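Local coordinates for 3'3'-cGAMP-specific phosphodiesterase 3 (Vibrio cholerae O1 biovar El Tor str. N16961, PDB 5Z7C), which is a mainly helical bacterial protein of the HD-domain superfamily, with two HD-type regions in a single chain, at residues 27-32 and 326-331; 50-55 and 70-75; 145-150 and 173-178; 199-204 and 232-237; 185-188 and 192-195. The protein carries 2 engineered substitutions. All blocks are in the same frame, centred on the assembly; numbering follows the deposited sequence.

Contact 1. Residues 27-32 and 326-331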
# COMPACT_ATOMS: atom_id res chain seq x y z
N ILE A 27 -7.92 0.68 5.86
CA ILE A 27 -8.42 -0.30 4.95
C ILE A 27 -8.09 0.16 3.56
O ILE A 27 -7.70 -0.61 2.73
CB ILE A 27 -9.91 -0.47 5.14
CG1 ILE A 27 -10.16 -1.15 6.46
CG2 ILE A 27 -10.51 -1.27 4.06
CD1 ILE A 27 -11.55 -1.55 6.70
N SER A 28 -8.30 1.43 3.30
CA SER A 28 -8.07 1.94 1.99
C SER A 28 -6.64 1.88 1.58
O SER A 28 -6.32 1.52 0.49
CB SER A 28 -8.51 3.37 1.97
OG SER A 28 -9.85 3.46 1.58
N LEU A 29 -5.78 2.35 2.46
CA LEU A 29 -4.38 2.37 2.20
C LEU A 29 -3.89 0.97 2.09
O LEU A 29 -3.01 0.67 1.34
CB LEU A 29 -3.65 3.08 3.30
CG LEU A 29 -3.78 4.58 3.33
CD1 LEU A 29 -2.81 5.19 4.25
CD2 LEU A 29 -3.65 5.16 1.97
N THR A 30 -4.42 0.12 2.93
CA THR A 30 -4.01 -1.25 2.97
C THR A 30 -4.38 -1.97 1.70
O THR A 30 -3.60 -2.74 1.18
CB THR A 30 -4.51 -1.89 4.28
OG1 THR A 30 -3.94 -1.21 5.38
CG2 THR A 30 -4.24 -3.37 4.40
N THR A 31 -5.57 -1.72 1.23
CA THR A 31 -6.02 -2.36 0.03
C THR A 31 -5.16 -1.96 -1.13
O THR A 31 -4.85 -2.78 -1.97
CB THR A 31 -7.42 -1.92 -0.26
OG1 THR A 31 -8.23 -2.33 0.82
CG2 THR A 31 -7.93 -2.55 -1.51
N ALA A 32 -4.86 -0.69 -1.24
CA ALA A 32 -4.09 -0.24 -2.36
C ALA A 32 -2.68 -0.79 -2.39
O ALA A 32 -2.24 -1.29 -3.39
CB ALA A 32 -4.05 1.23 -2.36
N ALA A 326 -1.00 13.88 -2.82
CA ALA A 326 -0.12 13.71 -3.95
C ALA A 326 0.73 12.49 -3.81
O ALA A 326 0.92 11.77 -4.74
CB ALA A 326 0.73 14.90 -4.11
N LEU A 327 1.30 12.30 -2.63
CA LEU A 327 2.00 11.09 -2.34
C LEU A 327 1.08 9.89 -2.30
O LEU A 327 1.38 8.86 -2.86
CB LEU A 327 2.71 11.24 -1.01
CG LEU A 327 3.07 9.97 -0.27
CD1 LEU A 327 3.62 8.98 -1.20
CD2 LEU A 327 4.00 10.19 0.85
N LEU A 328 -0.05 10.00 -1.65
CA LEU A 328 -0.91 8.86 -1.47
C LEU A 328 -1.47 8.28 -2.74
O LEU A 328 -1.60 7.09 -2.84
CB LEU A 328 -2.03 9.14 -0.49
CG LEU A 328 -1.65 9.44 0.94
CD1 LEU A 328 -2.84 9.56 1.79
CD2 LEU A 328 -0.70 8.46 1.50
N HIS A 329 -1.80 9.11 -3.70
CA HIS A 329 -2.46 8.64 -4.91
C HIS A 329 -1.59 7.67 -5.67
O HIS A 329 -2.07 6.84 -6.39
CB HIS A 329 -2.94 9.80 -5.77
CG HIS A 329 -1.96 10.27 -6.79
ND1 HIS A 329 -0.75 10.83 -6.45
CD2 HIS A 329 -2.01 10.28 -8.13
CE1 HIS A 329 -0.10 11.15 -7.54
NE2 HIS A 329 -0.84 10.83 -8.58
N ASP A 330 -0.30 7.80 -5.49
CA ASP A 330 0.68 6.94 -6.12
C ASP A 330 0.59 5.51 -5.64
O ASP A 330 0.92 4.60 -6.34
CB ASP A 330 2.07 7.47 -5.91
CG ASP A 330 2.40 8.58 -6.85
OD1 ASP A 330 1.88 8.56 -7.98
OD2 ASP A 330 3.18 9.47 -6.47
N ILE A 331 0.08 5.31 -4.45
CA ILE A 331 0.04 3.97 -3.90
C ILE A 331 -0.82 3.08 -4.78
O ILE A 331 -1.85 3.50 -5.26
CB ILE A 331 -0.45 3.99 -2.49
CG1 ILE A 331 0.26 5.10 -1.74
CG2 ILE A 331 -0.16 2.68 -1.86
CD1 ILE A 331 0.25 5.01 -0.27

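Contact 2. Residues 50-55 and 70-75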
# COMPACT_ATOMS: atom_id res chain seq x y z
N ILE A 50 -11.71 -12.92 7.97
CA ILE A 50 -11.48 -14.24 8.50
C ILE A 50 -10.82 -14.19 9.85
O ILE A 50 -11.24 -14.84 10.76
CB ILE A 50 -10.58 -15.03 7.56
CG1 ILE A 50 -11.25 -15.21 6.22
CG2 ILE A 50 -10.25 -16.39 8.11
CD1 ILE A 50 -10.34 -15.67 5.18
N GLY A 51 -9.77 -13.42 9.97
CA GLY A 51 -9.05 -13.35 11.22
C GLY A 51 -9.81 -12.81 12.38
O GLY A 51 -9.62 -13.23 13.48
N MET A 52 -10.63 -11.81 12.15
CA MET A 52 -11.44 -11.26 13.22
C MET A 52 -12.41 -12.29 13.70
O MET A 52 -12.66 -12.44 14.86
CB MET A 52 -12.12 -9.97 12.80
CG MET A 52 -11.22 -8.76 12.84
SD MET A 52 -10.44 -8.46 14.35
CE MET A 52 -11.74 -7.74 15.16
N HIS A 53 -12.98 -13.02 12.77
CA HIS A 53 -13.91 -14.07 13.12
C HIS A 53 -13.31 -15.21 13.92
O HIS A 53 -13.98 -15.77 14.74
CB HIS A 53 -14.60 -14.58 11.90
CG HIS A 53 -15.76 -13.75 11.49
ND1 HIS A 53 -15.69 -12.84 10.47
CD2 HIS A 53 -17.01 -13.67 11.97
CE1 HIS A 53 -16.85 -12.25 10.32
NE2 HIS A 53 -17.67 -12.73 11.23
N ILE A 54 -12.09 -15.59 13.63
CA ILE A 54 -11.44 -16.58 14.42
C ILE A 54 -11.25 -16.01 15.78
O ILE A 54 -11.47 -16.66 16.76
CB ILE A 54 -10.09 -16.92 13.83
CG1 ILE A 54 -10.26 -17.64 12.53
CG2 ILE A 54 -9.32 -17.82 14.71
CD1 ILE A 54 -9.04 -17.62 11.74
N GLY A 55 -10.79 -14.79 15.84
CA GLY A 55 -10.52 -14.16 17.11
C GLY A 55 -11.78 -14.00 17.91
O GLY A 55 -11.78 -14.06 19.11
N PHE A 70 -5.79 -4.63 13.34
CA PHE A 70 -4.68 -4.01 12.69
C PHE A 70 -3.57 -4.95 12.25
O PHE A 70 -3.02 -4.78 11.20
CB PHE A 70 -4.25 -2.78 13.45
CG PHE A 70 -5.28 -1.70 13.41
CD1 PHE A 70 -5.60 -1.09 12.25
CD2 PHE A 70 -5.97 -1.35 14.52
CE1 PHE A 70 -6.54 -0.15 12.21
CE2 PHE A 70 -6.91 -0.39 14.47
CZ PHE A 70 -7.20 0.20 13.32
N THR A 71 -3.28 -5.97 13.04
CA THR A 71 -2.24 -6.88 12.68
C THR A 71 -2.65 -7.48 11.37
O THR A 71 -1.85 -7.61 10.48
CB THR A 71 -2.11 -7.99 13.72
OG1 THR A 71 -1.51 -7.46 14.88
CG2 THR A 71 -1.24 -9.07 13.27
N LEU A 72 -3.91 -7.83 11.24
CA LEU A 72 -4.37 -8.46 10.04
C LEU A 72 -4.26 -7.57 8.84
O LEU A 72 -3.92 -8.01 7.78
CB LEU A 72 -5.82 -8.87 10.18
CG LEU A 72 -6.10 -10.02 11.12
CD1 LEU A 72 -7.51 -9.99 11.52
CD2 LEU A 72 -5.80 -11.31 10.46
N LEU A 73 -4.64 -6.33 9.00
CA LEU A 73 -4.57 -5.34 7.94
C LEU A 73 -3.17 -5.00 7.51
O LEU A 73 -2.91 -4.78 6.37
CB LEU A 73 -5.30 -4.09 8.39
CG LEU A 73 -6.80 -4.12 8.64
CD1 LEU A 73 -7.26 -2.85 9.20
CD2 LEU A 73 -7.53 -4.40 7.41
N LEU A 74 -2.27 -4.96 8.45
CA LEU A 74 -0.93 -4.51 8.23
C LEU A 74 0.10 -5.60 8.09
O LEU A 74 1.26 -5.33 8.23
CB LEU A 74 -0.51 -3.65 9.39
CG LEU A 74 -1.12 -2.27 9.48
CD1 LEU A 74 -0.60 -1.65 10.71
CD2 LEU A 74 -0.70 -1.49 8.31
N LYS A 75 -0.31 -6.81 7.82
CA LYS A 75 0.62 -7.91 7.84
C LYS A 75 1.73 -7.80 6.81
O LYS A 75 2.86 -8.16 7.06
CB LYS A 75 -0.11 -9.23 7.70
CG LYS A 75 -0.75 -9.42 6.41
CD LYS A 75 -1.85 -10.40 6.52
CE LYS A 75 -1.86 -11.33 5.37
NZ LYS A 75 -2.45 -10.71 4.19

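Contact 3. Residues 145-150 and 173-178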
# COMPACT_ATOMS: atom_id res chain seq x y z
N GLU A 145 17.03 -14.26 5.32
CA GLU A 145 17.27 -12.84 5.23
C GLU A 145 16.05 -12.12 4.76
O GLU A 145 15.76 -11.04 5.20
CB GLU A 145 18.43 -12.55 4.29
CG GLU A 145 19.77 -12.82 4.89
CD GLU A 145 19.97 -12.11 6.17
OE1 GLU A 145 19.74 -10.90 6.21
OE2 GLU A 145 20.37 -12.75 7.16
N LEU A 146 15.36 -12.71 3.82
CA LEU A 146 14.22 -12.07 3.26
C LEU A 146 13.15 -11.86 4.28
O LEU A 146 12.58 -10.80 4.37
CB LEU A 146 13.66 -13.02 2.25
CG LEU A 146 12.95 -12.38 1.11
CD1 LEU A 146 13.86 -11.43 0.48
CD2 LEU A 146 12.60 -13.44 0.18
N ILE A 147 12.83 -12.89 5.03
CA ILE A 147 11.81 -12.77 6.03
C ILE A 147 12.22 -11.80 7.09
O ILE A 147 11.44 -10.98 7.50
CB ILE A 147 11.52 -14.11 6.68
CG1 ILE A 147 10.93 -15.06 5.67
CG2 ILE A 147 10.52 -13.98 7.76
CD1 ILE A 147 9.81 -14.51 4.96
N GLN A 148 13.44 -11.89 7.54
CA GLN A 148 13.84 -11.13 8.68
C GLN A 148 13.70 -9.69 8.35
O GLN A 148 13.32 -8.88 9.17
CB GLN A 148 15.29 -11.41 8.95
CG GLN A 148 15.92 -10.49 9.94
CD GLN A 148 15.51 -10.80 11.33
OE1 GLN A 148 14.84 -11.78 11.59
NE2 GLN A 148 15.92 -9.97 12.26
N THR A 149 14.06 -9.36 7.14
CA THR A 149 13.97 -8.01 6.71
C THR A 149 12.54 -7.57 6.65
O THR A 149 12.22 -6.51 7.11
CB THR A 149 14.65 -7.85 5.35
OG1 THR A 149 16.05 -7.97 5.54
CG2 THR A 149 14.40 -6.52 4.76
N ARG A 150 11.70 -8.37 6.05
CA ARG A 150 10.32 -8.02 5.87
C ARG A 150 9.61 -7.88 7.19
O ARG A 150 8.84 -6.98 7.40
CB ARG A 150 9.66 -9.10 5.05
CG ARG A 150 8.18 -9.11 5.05
CD ARG A 150 7.69 -10.45 4.75
NE ARG A 150 8.21 -10.90 3.48
CZ ARG A 150 7.81 -12.00 2.87
NH1 ARG A 150 6.89 -12.77 3.42
NH2 ARG A 150 8.33 -12.34 1.71
N SER A 173 6.12 -12.04 13.61
CA SER A 173 6.14 -13.48 13.72
C SER A 173 5.13 -14.10 12.81
O SER A 173 4.73 -15.20 13.01
CB SER A 173 5.86 -13.88 15.14
OG SER A 173 6.94 -13.54 15.97
N LEU A 174 4.76 -13.40 11.77
CA LEU A 174 3.71 -13.86 10.92
C LEU A 174 4.11 -15.18 10.36
O LEU A 174 3.31 -16.06 10.20
CB LEU A 174 3.55 -12.87 9.80
CG LEU A 174 2.55 -13.13 8.69
CD1 LEU A 174 1.20 -13.17 9.26
CD2 LEU A 174 2.61 -12.12 7.65
N ASP A 175 5.38 -15.32 10.04
CA ASP A 175 5.85 -16.44 9.26
C ASP A 175 6.43 -17.56 10.08
O ASP A 175 7.03 -18.46 9.57
CB ASP A 175 6.81 -15.96 8.21
CG ASP A 175 6.12 -15.31 7.07
OD1 ASP A 175 5.28 -15.95 6.45
OD2 ASP A 175 6.40 -14.15 6.77
N GLU A 176 6.23 -17.49 11.38
CA GLU A 176 6.51 -18.60 12.22
C GLU A 176 5.47 -19.66 12.00
O GLU A 176 4.38 -19.40 11.54
CB GLU A 176 6.56 -18.17 13.65
CG GLU A 176 7.36 -16.93 13.87
CD GLU A 176 8.84 -17.18 13.94
OE1 GLU A 176 9.30 -18.17 13.39
OE2 GLU A 176 9.55 -16.36 14.53
N HIS A 177 5.83 -20.88 12.34
CA HIS A 177 5.03 -22.04 12.08
C HIS A 177 4.89 -22.76 13.38
O HIS A 177 5.74 -22.66 14.23
CB HIS A 177 5.74 -22.94 11.11
CG HIS A 177 5.67 -22.49 9.69
ND1 HIS A 177 4.86 -21.47 9.28
CD2 HIS A 177 6.31 -22.93 8.59
CE1 HIS A 177 4.99 -21.29 7.99
NE2 HIS A 177 5.87 -22.17 7.54
N TRP A 178 3.83 -23.52 13.51
CA TRP A 178 3.48 -24.13 14.76
C TRP A 178 4.56 -25.07 15.21
O TRP A 178 4.90 -25.11 16.37
CB TRP A 178 2.21 -24.91 14.55
CG TRP A 178 1.66 -25.47 15.75
CD1 TRP A 178 1.46 -26.77 16.01
CD2 TRP A 178 1.20 -24.76 16.89
NE1 TRP A 178 0.92 -26.93 17.24
CE2 TRP A 178 0.75 -25.70 17.80
CE3 TRP A 178 1.14 -23.42 17.23
CZ2 TRP A 178 0.23 -25.35 19.02
CZ3 TRP A 178 0.64 -23.09 18.44
CH2 TRP A 178 0.19 -24.04 19.32

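Contact 4. Residues 199-204 and 232-237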
# COMPACT_ATOMS: atom_id res chain seq x y z
N ALA A 199 -3.37 -14.71 11.92
CA ALA A 199 -3.14 -14.04 10.67
C ALA A 199 -2.63 -14.94 9.60
O ALA A 199 -3.09 -14.88 8.49
CB ALA A 199 -2.22 -12.92 10.87
N LEU A 200 -1.64 -15.75 9.91
CA LEU A 200 -1.09 -16.63 8.91
C LEU A 200 -2.11 -17.59 8.42
O LEU A 200 -2.22 -17.86 7.25
CB LEU A 200 0.08 -17.39 9.49
CG LEU A 200 0.78 -18.43 8.62
CD1 LEU A 200 1.36 -17.73 7.49
CD2 LEU A 200 1.85 -19.15 9.34
N LEU A 201 -2.84 -18.14 9.35
CA LEU A 201 -3.86 -19.07 9.02
C LEU A 201 -4.91 -18.41 8.19
O LEU A 201 -5.37 -18.94 7.21
CB LEU A 201 -4.49 -19.59 10.28
CG LEU A 201 -5.78 -20.34 10.11
CD1 LEU A 201 -5.69 -21.30 9.01
CD2 LEU A 201 -6.07 -21.01 11.36
N ALA A 202 -5.29 -17.21 8.59
CA ALA A 202 -6.32 -16.51 7.89
C ALA A 202 -5.87 -16.28 6.50
O ALA A 202 -6.62 -16.41 5.58
CB ALA A 202 -6.54 -15.23 8.53
N GLN A 203 -4.62 -15.89 6.38
CA GLN A 203 -4.05 -15.55 5.10
C GLN A 203 -3.99 -16.68 4.12
O GLN A 203 -4.33 -16.52 2.98
CB GLN A 203 -2.65 -15.03 5.34
CG GLN A 203 -1.87 -14.78 4.12
CD GLN A 203 -0.43 -14.74 4.42
OE1 GLN A 203 -0.00 -14.04 5.32
NE2 GLN A 203 0.34 -15.49 3.70
N VAL A 204 -3.50 -17.82 4.56
CA VAL A 204 -3.38 -18.95 3.68
C VAL A 204 -4.74 -19.36 3.23
O VAL A 204 -4.93 -19.68 2.09
CB VAL A 204 -2.70 -20.10 4.38
CG1 VAL A 204 -2.63 -21.26 3.49
CG2 VAL A 204 -1.35 -19.70 4.79
N LYS A 232 -5.80 -25.77 17.11
CA LYS A 232 -6.99 -25.25 17.73
C LYS A 232 -7.64 -24.22 16.85
O LYS A 232 -8.85 -24.19 16.71
CB LYS A 232 -6.62 -24.61 19.04
CG LYS A 232 -7.74 -24.62 20.03
CD LYS A 232 -7.99 -23.25 20.59
CE LYS A 232 -9.34 -23.19 21.27
NZ LYS A 232 -10.34 -23.98 20.53
N LEU A 233 -6.84 -23.35 16.26
CA LEU A 233 -7.36 -22.33 15.39
C LEU A 233 -8.00 -22.94 14.20
O LEU A 233 -9.01 -22.48 13.74
CB LEU A 233 -6.26 -21.41 14.93
CG LEU A 233 -5.54 -20.55 15.95
CD1 LEU A 233 -4.40 -19.81 15.38
CD2 LEU A 233 -6.51 -19.61 16.54
N VAL A 234 -7.42 -24.00 13.70
CA VAL A 234 -7.92 -24.65 12.51
C VAL A 234 -9.30 -25.15 12.78
O VAL A 234 -10.16 -25.11 11.93
CB VAL A 234 -7.03 -25.80 12.11
CG1 VAL A 234 -7.48 -26.35 10.83
CG2 VAL A 234 -5.64 -25.33 11.96
N GLU A 235 -9.53 -25.60 13.99
CA GLU A 235 -10.80 -26.17 14.32
C GLU A 235 -11.83 -25.12 14.12
O GLU A 235 -12.87 -25.35 13.54
CB GLU A 235 -10.80 -26.51 15.79
CG GLU A 235 -11.18 -27.91 16.11
CD GLU A 235 -10.95 -28.23 17.56
OE1 GLU A 235 -11.89 -28.08 18.36
OE2 GLU A 235 -9.82 -28.62 17.91
N VAL A 236 -11.49 -23.93 14.59
CA VAL A 236 -12.40 -22.81 14.64
C VAL A 236 -12.83 -22.46 13.26
O VAL A 236 -13.98 -22.21 13.02
CB VAL A 236 -11.69 -21.62 15.21
CG1 VAL A 236 -12.61 -20.46 15.28
CG2 VAL A 236 -11.16 -21.94 16.54
N VAL A 237 -11.88 -22.44 12.36
CA VAL A 237 -12.21 -22.13 11.01
C VAL A 237 -13.18 -23.17 10.57
O VAL A 237 -14.07 -22.90 9.80
CB VAL A 237 -11.01 -22.21 10.14
CG1 VAL A 237 -11.32 -21.65 8.80
CG2 VAL A 237 -9.88 -21.47 10.77

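Contact 5. Residues 185-188 and 192-195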
# COMPACT_ATOMS: atom_id res chain seq x y z
N GLU A 185 12.57 -16.70 13.52
CA GLU A 185 13.07 -17.14 14.79
C GLU A 185 12.85 -18.59 15.14
O GLU A 185 13.30 -19.04 16.17
CB GLU A 185 12.49 -16.29 15.90
CG GLU A 185 13.11 -14.96 16.06
CD GLU A 185 12.34 -14.14 17.02
OE1 GLU A 185 11.11 -14.11 16.92
OE2 GLU A 185 12.95 -13.52 17.90
N GLN A 186 12.14 -19.32 14.31
CA GLN A 186 11.89 -20.69 14.61
C GLN A 186 11.18 -20.90 15.93
O GLN A 186 11.52 -21.79 16.68
CB GLN A 186 13.20 -21.42 14.59
CG GLN A 186 13.63 -21.82 13.23
CD GLN A 186 14.32 -20.71 12.50
OE1 GLN A 186 15.17 -20.04 13.05
NE2 GLN A 186 13.95 -20.50 11.26
N ARG A 187 10.20 -20.07 16.21
CA ARG A 187 9.32 -20.22 17.33
C ARG A 187 8.36 -21.34 17.08
O ARG A 187 7.97 -21.57 15.96
CB ARG A 187 8.51 -18.97 17.53
CG ARG A 187 9.25 -17.84 18.10
CD ARG A 187 8.36 -16.67 18.19
NE ARG A 187 9.11 -15.49 18.53
CZ ARG A 187 9.30 -15.08 19.76
NH1 ARG A 187 8.77 -15.75 20.75
NH2 ARG A 187 10.00 -14.00 20.00
N LYS A 188 7.97 -22.03 18.15
CA LYS A 188 7.04 -23.15 18.02
C LYS A 188 5.91 -23.08 19.04
O LYS A 188 6.11 -22.66 20.18
CB LYS A 188 7.78 -24.48 18.15
CG LYS A 188 9.02 -24.41 19.03
CD LYS A 188 9.87 -25.67 18.89
CE LYS A 188 10.36 -25.84 17.46
NZ LYS A 188 10.87 -27.21 17.21
N ILE A 192 4.82 -18.67 19.57
CA ILE A 192 4.30 -17.80 18.55
C ILE A 192 3.18 -16.94 19.05
O ILE A 192 2.25 -17.44 19.65
CB ILE A 192 3.71 -18.60 17.44
CG1 ILE A 192 4.69 -19.67 17.00
CG2 ILE A 192 3.36 -17.71 16.31
CD1 ILE A 192 4.22 -20.43 15.83
N PRO A 193 3.19 -15.67 18.72
CA PRO A 193 2.11 -14.80 19.14
C PRO A 193 0.79 -15.21 18.54
O PRO A 193 0.73 -15.71 17.46
CB PRO A 193 2.56 -13.47 18.60
CG PRO A 193 3.96 -13.52 18.81
CD PRO A 193 4.38 -14.88 18.42
N LEU A 194 -0.27 -15.00 19.28
CA LEU A 194 -1.57 -15.45 18.86
C LEU A 194 -2.03 -14.76 17.61
O LEU A 194 -2.68 -15.37 16.79
CB LEU A 194 -2.58 -15.25 19.98
CG LEU A 194 -4.02 -15.56 19.63
CD1 LEU A 194 -4.22 -16.99 19.46
CD2 LEU A 194 -4.87 -15.08 20.71
N PHE A 195 -1.70 -13.50 17.46
CA PHE A 195 -2.12 -12.77 16.29
C PHE A 195 -1.53 -13.31 15.01
O PHE A 195 -2.20 -13.45 14.03
CB PHE A 195 -1.86 -11.28 16.45
CG PHE A 195 -2.58 -10.66 17.60
CD1 PHE A 195 -3.68 -11.24 18.12
CD2 PHE A 195 -2.13 -9.52 18.17
CE1 PHE A 195 -4.30 -10.69 19.17
CE2 PHE A 195 -2.76 -8.98 19.22
CZ PHE A 195 -3.84 -9.57 19.71

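Contact 1. Residues 27-32 and 326-331
Ile331 meets Ala32 and Leu29 in a purely apolar contact. Its CB lies 4.5 Å from Ala32 CB, and there the side chain forks. The CG2 branch stands opposite the backbone N and reaches Ala32 CB at 4.2 Å. The CG1 branch stands beside the backbone N (chi1 -46°) and leads on to CD1. It continues nearly straight (chi2 -161°), carrying CD1 to within 4.5 Å of Leu29 CD2. The same Leu29 CD2 also meets Leu328 CD2 at 4.5 Å. One methyl of Leu29 therefore touches both Leu328 and Ile331. A type I turn from Leu328 to Ile331 follows on helix 316-328, and in it Ile331 N bonds to Leu328 O. The turn contains His329 and Asp330, the His-Asp pair from which HD domains take their name. Leu328 and Ile331 frame this pair and face helix 22-35. The imidazole is directed elsewhere: His329 ND1 donates to Ala326 O at 2.6 Å, with the acceptor in the ring plane and an N-H...O angle of 137°. This bond helps fix the rotation of the ring, and NE2 is hydrogen-bonded to Asp411. The apolar cluster is buried. Leu29 also touches Ile279 and Phe283 of helix 273-290, Ile331 touches Val287 of that helix, and Leu29 and Leu328 share Leu369 of helix 358-369.

Contact 2. Residues 50-55 and 70-75
This is a buried leucine-on-glycine contact between two successive helices of the N-terminal helical bundle. It lies in the second half of helix 43-56 and at the end of helix 62-73. Leu72 does nearly all the touching from its side. Its chi1 of -70° sets CG beside its own backbone N and opposite the carbonyl carbon, and the isopropyl end meets the facing backbone. Leu72 CD1 is 3.7 Å from Gly51 CA, and it is also 3.7 Å from Met52 N. The second methyl, Leu72 CD2, lies 3.9 Å from Gly51 CA. Both branches thus rest on one glycine. Gly51 has no side chain, so Leu72 can pack directly on the main chain, and the CA atoms of Gly51 and Leu72 are 6.9 Å apart. Met52 borders the contact at one flank. Its CG touches Leu72 CD1 at 4.1 Å, and the two side chains cross obliquely. The Met52 chain is bent at chi2 and at chi3, and it also meets Leu262 of a loop. The helix of Leu72 ends just beyond the contact, since Leu74 is the first residue to leave helical angles. Other parts of the fold enclose the pair. Leu72 also packs on Cys48, one turn earlier on helix 43-56. Ile50 packs on Ala202 and Phe205 of helix 194-211, while Ile54 packs on Leu233, Val237 and Leu240 of helix 231-242.

Contact 3. Residues 145-150 and 173-178
Asp175 OD2 faces Arg150 in a long salt bridge and touches Ile147 of the same helix, 141-160. Arg150 NH1 stands 3.7 Å from Asp175 OD2. Ile147 CD1 lies 3.9 Å from the same oxygen. The guanidinium and carboxylate planes are 67° apart, and OD2 approaches the guanidinium obliquely. The pairing is thus probably mostly electrostatic. Arg150 has CG opposite its backbone N (chi1 165°) and a bend at chi3, which brings the guanidinium over the preceding turn of the helix. There Ile147 CD1 lies 3.7 Å above the guanidinium plane, near its rim. Isoleucine, arginine and aspartate thus form one small cluster at the protein surface. Asp175 is presented by a type I turn from Ser173 to Glu176, in which Glu176 N bonds to Ser173 O at 3.2 Å. Next to Asp175 in the turn, Leu174 packs on Ala199, while His177 packs on Leu200 and stacks on Trp228. The contact joins a long helix of the first HD-type region to the loop that precedes helix 194-211. The loop probably corresponds to the one that carries the GYP motif in HD-GYP domains, here diverged.

Contact 4. Residues 199-204 and 232-237
Leu201 is the hub of this helix-helix contact, with Val237 and Leu233 as its main partners. Helices 194-211 and 231-242 belong to the helical bundle of the first HD-type half. Their short segments here cross at -43°, with axes 10.7 Å apart. At this separation a long side chain has to span the gap, and Leu201 does so. Its CG stands opposite the backbone N (chi1 167°), and the CD2 methyl reaches the other helix. Leu233 and Val237 are one helical turn apart, and CD2 touches both. Leu201 and Leu233 run alongside in opposite senses, so the Leu201 methyl meets the base of Leu233: CD2 to CB is 3.6 Å. Leu201 and Val237 instead meet tip to tip, with CD2 to CG2 at 3.9 Å. The surroundings are also apolar. Ile221 of helix 214-224 touches Leu201, Val234 and Val237, and Leu233 reaches on to Ile54 of helix 43-56. The contact is buried and relies on packing alone across the two segments. Between Leu233 and Val237, Leu201 CD2 also comes to 4.0 Å from Val234 N and 4.4 Å from Val234 CG2.

Contact 5. Residues 185-188 and 192-195
With chi1 at -50°, Ile192 sets its CG1 branch beside the backbone N, and this brings CG1 to 3.9 Å from Arg187 CB. The chain of Ile192 runs on straight to CD1, which lies 3.9 Å from Arg187 O. Ile192 CG1 also approaches Lys188 C, at 4.2 Å. The isoleucine is buried and packs against the main chain of the loop. Arg187 has CG beside its own backbone N (chi1 -75°), which directs the chain beyond CB toward Pro193 and Glu185. It extends from CG to NE past the proline, with Arg187 CD 4.4 Å from Pro193 CD. Pro193 is the N-cap residue of helix 194-211. Here the loop folds back on the start of this helix, just after a segment that probably corresponds to the GYP motif of HD-GYP domains. Beyond the proline the guanidinium turns back to its own segment, residues 185-188. Arg187 NE donates to Glu185 OE1 at 2.9 Å within a salt bridge. The N-H...O angle is 149°, and NE comes from above the carboxylate plane. Arg187 NH2 reaches the same Glu185 OE1 at 3.3 Å, while NH1 bonds to Ala191 O. NE makes the firm bond; those of NH2 and NH1 are weak. Glu185 is also tied through its backbone N to Glu176 OE2, and Lys188 NZ makes a weak bond to Asn179 O.

Overall arrangement
Contacts 1, 2 and 4 are buried and apolar, contact 3 lies at the surface, and contact 5 is partly buried. The last two add charged pairs: one spans contact 3, the other stays within residues 185-188 of contact 5. Contact 1 alone involves the 281-447 HD region, which it ties to helix 22-35; its centre is about 5 Å from the centre of the chain. Beside it Ile27 packs on Leu73 of contact 2. The other four cluster in the N-terminal half. Helix 194-211 serves both contacts 4 and 5, and its residue Ala199 also meets Leu72 of contact 2. Contacts 3 and 5 share one loop, joined by Glu176 and Glu185.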